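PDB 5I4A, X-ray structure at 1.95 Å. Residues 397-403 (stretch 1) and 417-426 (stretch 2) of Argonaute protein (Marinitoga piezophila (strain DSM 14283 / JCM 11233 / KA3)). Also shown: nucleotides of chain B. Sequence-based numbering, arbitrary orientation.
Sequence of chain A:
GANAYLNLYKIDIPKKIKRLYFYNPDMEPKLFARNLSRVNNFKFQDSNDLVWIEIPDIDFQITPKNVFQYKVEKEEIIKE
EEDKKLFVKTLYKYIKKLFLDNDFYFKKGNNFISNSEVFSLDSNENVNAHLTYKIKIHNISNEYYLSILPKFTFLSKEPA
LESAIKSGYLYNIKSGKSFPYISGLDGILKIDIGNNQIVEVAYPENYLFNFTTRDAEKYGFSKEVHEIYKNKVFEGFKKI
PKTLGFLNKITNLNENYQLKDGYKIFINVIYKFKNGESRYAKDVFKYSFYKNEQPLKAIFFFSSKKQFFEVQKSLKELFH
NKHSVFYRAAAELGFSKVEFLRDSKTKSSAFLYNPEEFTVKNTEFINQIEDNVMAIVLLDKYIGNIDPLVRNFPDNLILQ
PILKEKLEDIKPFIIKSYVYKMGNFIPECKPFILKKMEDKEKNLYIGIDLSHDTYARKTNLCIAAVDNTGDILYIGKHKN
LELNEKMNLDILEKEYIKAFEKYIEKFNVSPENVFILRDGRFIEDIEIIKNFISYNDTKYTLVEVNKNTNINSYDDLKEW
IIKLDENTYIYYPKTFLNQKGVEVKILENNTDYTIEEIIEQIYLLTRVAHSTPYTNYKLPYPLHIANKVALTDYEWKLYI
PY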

ATOM      1  N   LEU A 397      25.829   3.356  15.801  1.00 22.45           N
ATOM      2  CA  LEU A 397      26.084   2.348  14.783  1.00 22.28           C
ATOM      3  C   LEU A 397      24.919   2.278  13.805  1.00 21.70           C
ATOM      4  O   LEU A 397      23.760   2.481  14.177  1.00 27.28           O
ATOM      5  N   ILE A 398      25.242   1.984  12.549  1.00 20.00           N
ATOM      6  CA  ILE A 398      24.246   1.820  11.496  1.00 16.60           C
ATOM      7  C   ILE A 398      23.884   0.338  11.460  1.00 17.62           C
ATOM      8  O   ILE A 398      24.651  -0.491  10.965  1.00 14.05           O
ATOM      9  N   LEU A 399      22.710   0.009  11.986  1.00 16.30           N
ATOM     10  CA  LEU A 399      22.291  -1.379  12.122  1.00 19.87           C
ATOM     11  C   LEU A 399      22.056  -1.997  10.748  1.00 31.99           C
ATOM     12  O   LEU A 399      21.243  -1.497   9.962  1.00 22.70           O
ATOM     13  N   GLN A 400      22.771  -3.086  10.455  1.00 24.85           N
ATOM     14  CA  GLN A 400      22.698  -3.761   9.160  1.00 15.87           C
ATOM     15  C   GLN A 400      22.558  -5.262   9.377  1.00 16.57           C
ATOM     16  O   GLN A 400      23.524  -6.019   9.210  1.00 18.03           O
ATOM     17  N   PRO A 401      21.362  -5.731   9.725  1.00 18.07           N
ATOM     18  CA  PRO A 401      21.180  -7.164   9.983  1.00 14.15           C
ATOM     19  C   PRO A 401      21.164  -7.970   8.693  1.00 22.15           C
ATOM     20  O   PRO A 401      20.832  -7.470   7.617  1.00 24.94           O
ATOM     21  N   ILE A 402      21.530  -9.244   8.819  1.00 23.50           N
ATOM     22  CA  ILE A 402      21.496 -10.168   7.689  1.00 18.22           C
ATOM     23  C   ILE A 402      21.295 -11.581   8.223  1.00 17.86           C
ATOM     24  O   ILE A 402      21.846 -11.951   9.264  1.00 23.52           O
ATOM     25  N   LEU A 403      20.486 -12.361   7.511  1.00 18.71           N
ATOM     26  CA  LEU A 403      20.204 -13.728   7.921  1.00 26.75           C
ATOM     27  C   LEU A 403      21.452 -14.596   7.812  1.00 26.71           C
ATOM     28  O   LEU A 403      22.170 -14.552   6.807  1.00 26.08           O
ATOM     29  N   SER A 417      23.840  -6.622  -3.205  1.00 23.48           N
ATOM     30  CA  SER A 417      22.744  -5.801  -2.697  1.00 18.28           C
ATOM     31  C   SER A 417      23.032  -5.294  -1.291  1.00 20.22           C
ATOM     32  O   SER A 417      22.752  -4.134  -0.966  1.00 13.75           O
ATOM     33  N   TYR A 418      23.571  -6.167  -0.441  1.00 20.41           N
ATOM     34  CA  TYR A 418      23.921  -5.800   0.927  1.00 20.34           C
ATOM     35  C   TYR A 418      24.903  -4.632   0.947  1.00 14.13           C
ATOM     36  O   TYR A 418      24.734  -3.675   1.713  1.00 19.56           O
ATOM     37  N   VAL A 419      25.925  -4.678   0.087  1.00 13.93           N
ATOM     38  CA  VAL A 419      26.893  -3.586   0.028  1.00 22.22           C
ATOM     39  C   VAL A 419      26.247  -2.327  -0.537  1.00 14.01           C
ATOM     40  O   VAL A 419      26.563  -1.208  -0.115  1.00 17.61           O
ATOM     41  N   TYR A 420      25.341  -2.487  -1.506  1.00 17.72           N
ATOM     42  CA  TYR A 420      24.615  -1.335  -2.030  1.00 20.74           C
ATOM     43  C   TYR A 420      23.821  -0.645  -0.929  1.00 17.70           C
ATOM     44  O   TYR A 420      23.844   0.585  -0.808  1.00 19.24           O
ATOM     45  N   LYS A 421      23.092  -1.430  -0.128  1.00 19.59           N
ATOM     46  CA  LYS A 421      22.321  -0.867   0.976  1.00 21.11           C
ATOM     47  C   LYS A 421      23.213  -0.080   1.929  1.00 15.41           C
ATOM     48  O   LYS A 421      22.845   1.009   2.385  1.00 28.47           O
ATOM     49  N   MET A 422      24.393  -0.620   2.239  1.00 13.66           N
ATOM     50  CA  MET A 422      25.334   0.089   3.102  1.00 21.95           C
ATOM     51  C   MET A 422      25.705   1.442   2.512  1.00 21.63           C
ATOM     52  O   MET A 422      25.698   2.462   3.214  1.00 20.44           O
ATOM     53  N   GLY A 423      26.028   1.473   1.217  1.00 15.65           N
ATOM     54  CA  GLY A 423      26.280   2.747   0.563  1.00 16.69           C
ATOM     55  C   GLY A 423      25.082   3.671   0.635  1.00 25.78           C
ATOM     56  O   GLY A 423      25.220   4.868   0.896  1.00 22.36           O
ATOM     57  N   ASN A 424      23.884   3.117   0.419  1.00 22.90           N
ATOM     58  CA  ASN A 424      22.654   3.888   0.537  1.00 26.19           C
ATOM     59  C   ASN A 424      22.518   4.535   1.912  1.00 28.22           C
ATOM     60  O   ASN A 424      21.942   5.622   2.031  1.00 24.92           O
ATOM     61  N   PHE A 425      23.042   3.893   2.958  1.00 31.66           N
ATOM     62  CA  PHE A 425      22.903   4.381   4.326  1.00 27.57           C
ATOM     63  C   PHE A 425      24.032   5.310   4.754  1.00 27.08           C
ATOM     64  O   PHE A 425      24.034   5.764   5.902  1.00 44.39           O
ATOM     65  N   ILE A 426      24.983   5.602   3.874  1.00 21.23           N
ATOM     66  CA  ILE A 426      26.038   6.574   4.148  1.00 22.77           C
ATOM     67  C   ILE A 426      25.607   7.905   3.540  1.00 29.32           C
ATOM     68  O   ILE A 426      25.520   8.010   2.305  1.00 26.56           O
TER

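The strand that ends at Leu 403 runs nearly antiparallel to the helix of stretch 2, which begins earlier in the chain, with 166° between their N-to-C directions and 10.3 Å between axes at closest approach. The register follows the strand's alternation: Ile 398, Gln 400 and Ile 402 have CA-to-CB bonds directed toward the helical stretch, and their CA atoms lie nearest those of Phe 425, Met 422 and Tyr 418, respectively. Leu 399 points sideways and Pro 401 away. The contact buries 415 Å² between the two stretches, both sides summed.

Gln 400 has the largest covered area, 110 Å². Its chi1 and chi2 are both m (-68° and -70°), which folds the chain so that the amide lies against the helix. The amide has chi3 near -7°. Gln 400 NE2 sits over one face of the Phe 425 ring, 3.5 Å from Phe 425 CG, and Gln 400 OE1 lies 3.4 Å from Lys 421 CD and accepts a hydrogen bond from a water. The amide carbon also approaches Met 422, with Gln 400 CD 4.3 Å from Met 422 CG. Phe 425, at chi1 -89° (m) and chi2 71°, also receives Ile 398, whose CG2 comes within 3.8 Å of Phe 425 CD2; Ile 398 is m,t.

At the other end, the CA-to-CB bond of Tyr 418 points sideways, yet chi1 t (-168°) and chi2 43° bring the end of the side chain to the strand. Tyr 418 OH donates a hydrogen bond to Gln 400 O at 2.7 Å, and this acceptor lies at the ring edge, near its plane. The edge is thus used for a polar contact while a face takes an apolar one: Ile 402, extended as t,t, places CD1 4.0 Å from the centroid of the Tyr 418 ring and 13° off its normal, a CH-pi arrangement. Ile 402 CG2 is also 3.7 Å from Tyr 418 OH.

Lys 421 is fully extended, with all four chi angles t, which carries its amine beyond the Gln 400 amide to the nucleic acid. Lys 421 NZ donates a very short hydrogen bond of 2.5 Å to OP1 of U3 and a weak one of 3.3 Å to O3' of A2. Water 1 ties this end to the strand: it accepts from Lys 421 NZ at 3.1 Å and donates to Gln 400 OE1 at 2.9 Å and to Pro 401 O at 2.8 Å. The strand makes its own phosphate contact through the backbone, where Leu 403 N donates to OP2 of A2 at 2.6 Å with a nearly linear angle of 178°.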

ATOM      1  CB  LEU A 397      26.303   0.968  15.410  1.00 22.83           C
ATOM      2  CG  LEU A 397      27.447   0.833  16.417  1.00 23.36           C
ATOM      3  CD1 LEU A 397      27.445  -0.553  17.035  1.00 26.64           C
ATOM      4  CD2 LEU A 397      28.781   1.120  15.750  1.00 22.38           C
ATOM      5  CB  ILE A 398      24.766   2.312  10.143  1.00 17.08           C
ATOM      6  CG1 ILE A 398      25.171   3.785  10.231  1.00 25.77           C
ATOM      7  CG2 ILE A 398      23.710   2.118   9.061  1.00 15.40           C
ATOM      8  CD1 ILE A 398      25.809   4.324   8.965  1.00 27.58           C
ATOM      9  CB  LEU A 399      21.030  -1.449  12.981  1.00 22.93           C
ATOM     10  CG  LEU A 399      20.406  -2.809  13.291  1.00 32.35           C
ATOM     11  CD1 LEU A 399      21.459  -3.762  13.796  1.00 32.37           C
ATOM     12  CD2 LEU A 399      19.302  -2.645  14.319  1.00 20.86           C
ATOM     13  CB  GLN A 400      23.926  -3.446   8.302  1.00 13.25           C
ATOM     14  CG  GLN A 400      24.010  -1.997   7.823  1.00 22.56           C
ATOM     15  CD  GLN A 400      22.961  -1.659   6.773  1.00 24.94           C
ATOM     16  OE1 GLN A 400      22.241  -2.535   6.295  1.00 25.17           O
ATOM     17  NE2 GLN A 400      22.875  -0.385   6.411  1.00 21.91           N
ATOM     18  CB  PRO A 401      19.822  -7.234  10.694  1.00 18.97           C
ATOM     19  CG  PRO A 401      19.417  -5.788  10.962  1.00 29.03           C
ATOM     20  CD  PRO A 401      20.120  -4.973   9.930  1.00 17.82           C
ATOM     21  CB  ILE A 402      22.770 -10.059   6.820  1.00 22.02           C
ATOM     22  CG1 ILE A 402      22.689 -11.015   5.625  1.00 23.41           C
ATOM     23  CG2 ILE A 402      24.024 -10.317   7.651  1.00 20.34           C
ATOM     24  CD1 ILE A 402      23.774 -10.810   4.593  1.00 30.89           C
ATOM     25  CB  LEU A 403      19.073 -14.308   7.070  1.00 27.30           C
ATOM     26  CG  LEU A 403      17.727 -13.601   7.227  1.00 26.18           C
ATOM     27  CD1 LEU A 403      16.684 -14.198   6.294  1.00 25.57           C
ATOM     28  CD2 LEU A 403      17.263 -13.680   8.673  1.00 31.47           C
ATOM     29  CB  SER A 417      21.456  -6.616  -2.706  1.00 23.27           C
ATOM     30  OG  SER A 417      21.056  -6.905  -4.033  1.00 33.71           O
ATOM     31  CB  TYR A 418      24.495  -7.033   1.626  1.00 16.99           C
ATOM     32  CG  TYR A 418      24.670  -6.956   3.124  1.00 17.82           C
ATOM     33  CD1 TYR A 418      23.695  -6.394   3.942  1.00 18.85           C
ATOM     34  CD2 TYR A 418      25.798  -7.495   3.725  1.00 17.87           C
ATOM     35  CE1 TYR A 418      23.861  -6.348   5.319  1.00 14.98           C
ATOM     36  CE2 TYR A 418      25.967  -7.459   5.092  1.00 24.78           C
ATOM     37  CZ  TYR A 418      25.001  -6.883   5.887  1.00 19.44           C
ATOM     38  OH  TYR A 418      25.178  -6.845   7.249  1.00 19.95           O
ATOM     39  CB  VAL A 419      28.129  -4.001  -0.791  1.00 22.21           C
ATOM     40  CG1 VAL A 419      29.137  -2.861  -0.850  1.00 13.02           C
ATOM     41  CG2 VAL A 419      28.771  -5.242  -0.194  1.00 22.29           C
ATOM     42  CB  TYR A 420      23.692  -1.769  -3.173  1.00 16.10           C
ATOM     43  CG  TYR A 420      22.898  -0.625  -3.762  1.00 13.87           C
ATOM     44  CD1 TYR A 420      21.694  -0.219  -3.194  1.00 22.33           C
ATOM     45  CD2 TYR A 420      23.357   0.059  -4.880  1.00 24.17           C
ATOM     46  CE1 TYR A 420      20.973   0.836  -3.721  1.00 19.45           C
ATOM     47  CE2 TYR A 420      22.641   1.111  -5.418  1.00 18.59           C
ATOM     48  CZ  TYR A 420      21.448   1.494  -4.834  1.00 27.17           C
ATOM     49  OH  TYR A 420      20.731   2.541  -5.365  1.00 20.24           O
ATOM     50  CB  LYS A 421      21.595  -1.983   1.727  1.00 19.55           C
ATOM     51  CG  LYS A 421      20.863  -1.510   2.971  1.00 19.86           C
ATOM     52  CD  LYS A 421      20.149  -2.647   3.675  1.00 19.73           C
ATOM     53  CE  LYS A 421      19.269  -2.110   4.789  1.00 17.29           C
ATOM     54  NZ  LYS A 421      18.458  -3.171   5.462  1.00 14.24           N
ATOM     55  CB  MET A 422      26.581  -0.762   3.323  1.00 35.52           C
ATOM     56  CG  MET A 422      26.343  -2.009   4.144  1.00 82.25           C
ATOM     57  SD  MET A 422      27.863  -2.950   4.334  1.00134.76           S
ATOM     58  CE  MET A 422      27.291  -4.300   5.350  1.00111.63           C
ATOM     59  CB  ASN A 424      21.457   2.976   0.251  1.00 30.76           C
ATOM     60  CG  ASN A 424      20.330   3.685  -0.473  1.00 29.72           C
ATOM     61  OD1 ASN A 424      20.561   4.572  -1.294  1.00 27.14           O
ATOM     62  ND2 ASN A 424      19.098   3.291  -0.173  1.00 44.70           N
ATOM     63  CB  PHE A 425      22.816   3.205   5.305  1.00 16.63           C
ATOM     64  CG  PHE A 425      21.416   2.715   5.540  1.00 20.41           C
ATOM     65  CD1 PHE A 425      20.731   2.028   4.552  1.00 15.28           C
ATOM     66  CD2 PHE A 425      20.787   2.933   6.755  1.00 18.05           C
ATOM     67  CE1 PHE A 425      19.444   1.573   4.769  1.00 21.43           C
ATOM     68  CE2 PHE A 425      19.502   2.480   6.979  1.00 22.92           C
ATOM     69  CZ  PHE A 425      18.829   1.800   5.985  1.00 14.13           C
ATOM     70  CB  ILE A 426      27.390   6.113   3.591  1.00 23.17           C
ATOM     71  CG1 ILE A 426      27.870   4.876   4.352  1.00 24.55           C
ATOM     72  CG2 ILE A 426      28.417   7.231   3.694  1.00 22.60           C
ATOM     73  CD1 ILE A 426      29.035   4.156   3.701  1.00 23.46           C
TER
ATOM     74  P     A B   2      18.189 -10.534   5.136  1.00 33.24           P
ATOM     75  OP1   A B   2      16.973 -11.145   4.551  1.00 32.44           O
ATOM     76  OP2   A B   2      19.397 -11.365   5.360  1.00 34.42           O
ATOM     77  O5'   A B   2      18.586  -9.316   4.191  1.00 34.51           O
ATOM     78  C5'   A B   2      19.658  -8.441   4.515  1.00 32.82           C
ATOM     79  C4'   A B   2      19.993  -7.558   3.344  1.00 33.07           C
ATOM     80  O4'   A B   2      20.590  -8.367   2.296  1.00 33.65           O
ATOM     81  C3'   A B   2      18.800  -6.896   2.672  1.00 33.24           C
ATOM     82  O3'   A B   2      18.386  -5.705   3.318  1.00 32.25           O
ATOM     83  C2'   A B   2      19.286  -6.695   1.245  1.00 33.92           C
ATOM     84  O2'   A B   2      20.161  -5.581   1.157  1.00 33.14           O
ATOM     85  C1'   A B   2      20.101  -7.967   1.035  1.00 32.53           C
ATOM     86  N9    A B   2      19.268  -9.065   0.510  1.00 13.84           N
ATOM     87  C8    A B   2      18.811 -10.167   1.188  1.00 19.60           C
ATOM     88  N7    A B   2      18.085 -10.980   0.459  1.00 16.46           N
ATOM     89  C5    A B   2      18.061 -10.364  -0.787  1.00 21.91           C
ATOM     90  C6    A B   2      17.457 -10.715  -2.007  1.00 24.10           C
ATOM     91  N6    A B   2      16.727 -11.822  -2.181  1.00 25.36           N
ATOM     92  N1    A B   2      17.626  -9.878  -3.054  1.00 23.42           N
ATOM     93  C2    A B   2      18.356  -8.771  -2.882  1.00 22.75           C
ATOM     94  N3    A B   2      18.970  -8.338  -1.782  1.00 22.17           N
ATOM     95  C4    A B   2      18.783  -9.188  -0.765  1.00 14.12           C
ATOM     96  O5'   U B   1      15.677  -6.071   6.642  1.00 35.88           O
ATOM     97  C5'   U B   1      16.982  -6.284   7.170  1.00 34.26           C
ATOM     98  C4'   U B   1      17.202  -7.726   7.564  1.00 35.16           C
ATOM     99  O4'   U B   1      16.405  -8.027   8.740  1.00 36.64           O
ATOM    100  C3'   U B   1      16.826  -8.761   6.506  1.00 35.12           C
ATOM    101  O3'   U B   1      17.765  -9.836   6.519  1.00 33.71           O
ATOM    102  C2'   U B   1      15.461  -9.261   6.971  1.00 37.25           C
ATOM    103  O2'   U B   1      15.162 -10.585   6.580  1.00 37.72           O
ATOM    104  C1'   U B   1      15.568  -9.139   8.489  1.00 36.13           C
ATOM    105  N1    U B   1      14.274  -8.874   9.131  1.00 26.95           N
ATOM    106  C2    U B   1      13.809  -9.723  10.119  1.00 24.20           C
ATOM    107  O2    U B   1      14.429 -10.701  10.503  1.00 24.01           O
ATOM    108  N3    U B   1      12.585  -9.378  10.644  1.00 24.43           N
ATOM    109  C4    U B   1      11.800  -8.296  10.281  1.00 23.54           C
ATOM    110  O4    U B   1      10.720  -8.107  10.839  1.00 20.07           O
ATOM    111  C5    U B   1      12.353  -7.473   9.252  1.00 21.60           C
ATOM    112  C6    U B   1      13.539  -7.787   8.727  1.00 17.76           C
ATOM    113  P     U B   3      16.839  -5.281   3.286  1.00 32.91           P
ATOM    114  OP1   U B   3      16.689  -3.954   3.934  1.00 34.54           O
ATOM    115  OP2   U B   3      16.024  -6.421   3.768  1.00 31.99           O
ATOM    116  O5'   U B   3      16.548  -5.094   1.736  1.00 34.88           O
ATOM    117  C5'   U B   3      15.287  -5.435   1.193  1.00 35.27           C
ATOM    118  C4'   U B   3      15.326  -5.455  -0.311  1.00 35.59           C
ATOM    119  O4'   U B   3      16.030  -6.638  -0.775  1.00 36.12           O
ATOM    120  C3'   U B   3      13.970  -5.532  -0.987  1.00 36.08           C
ATOM    121  O3'   U B   3      13.366  -4.259  -1.118  1.00 35.26           O
ATOM    122  C2'   U B   3      14.289  -6.183  -2.323  1.00 37.51           C
ATOM    123  O2'   U B   3      14.810  -5.228  -3.230  1.00 36.50           O
ATOM    124  C1'   U B   3      15.406  -7.150  -1.932  1.00 35.32           C
ATOM    125  N1    U B   3      14.875  -8.494  -1.611  1.00 27.43           N
ATOM    126  C2    U B   3      14.357  -9.264  -2.638  1.00 28.05           C
ATOM    127  O2    U B   3      14.317  -8.904  -3.803  1.00 24.53           O
ATOM    128  N3    U B   3      13.879 -10.490  -2.249  1.00 26.87           N
ATOM    129  C4    U B   3      13.868 -11.012  -0.975  1.00 28.34           C
ATOM    130  O4    U B   3      13.404 -12.138  -0.788  1.00 34.63           O
ATOM    131  C5    U B   3      14.419 -10.157   0.029  1.00 25.96           C
ATOM    132  C6    U B   3      14.891  -8.956  -0.318  1.00 17.70           C
HETATM  133  O   HOH W   1      20.703  -4.920   6.568  1.00 18.49           O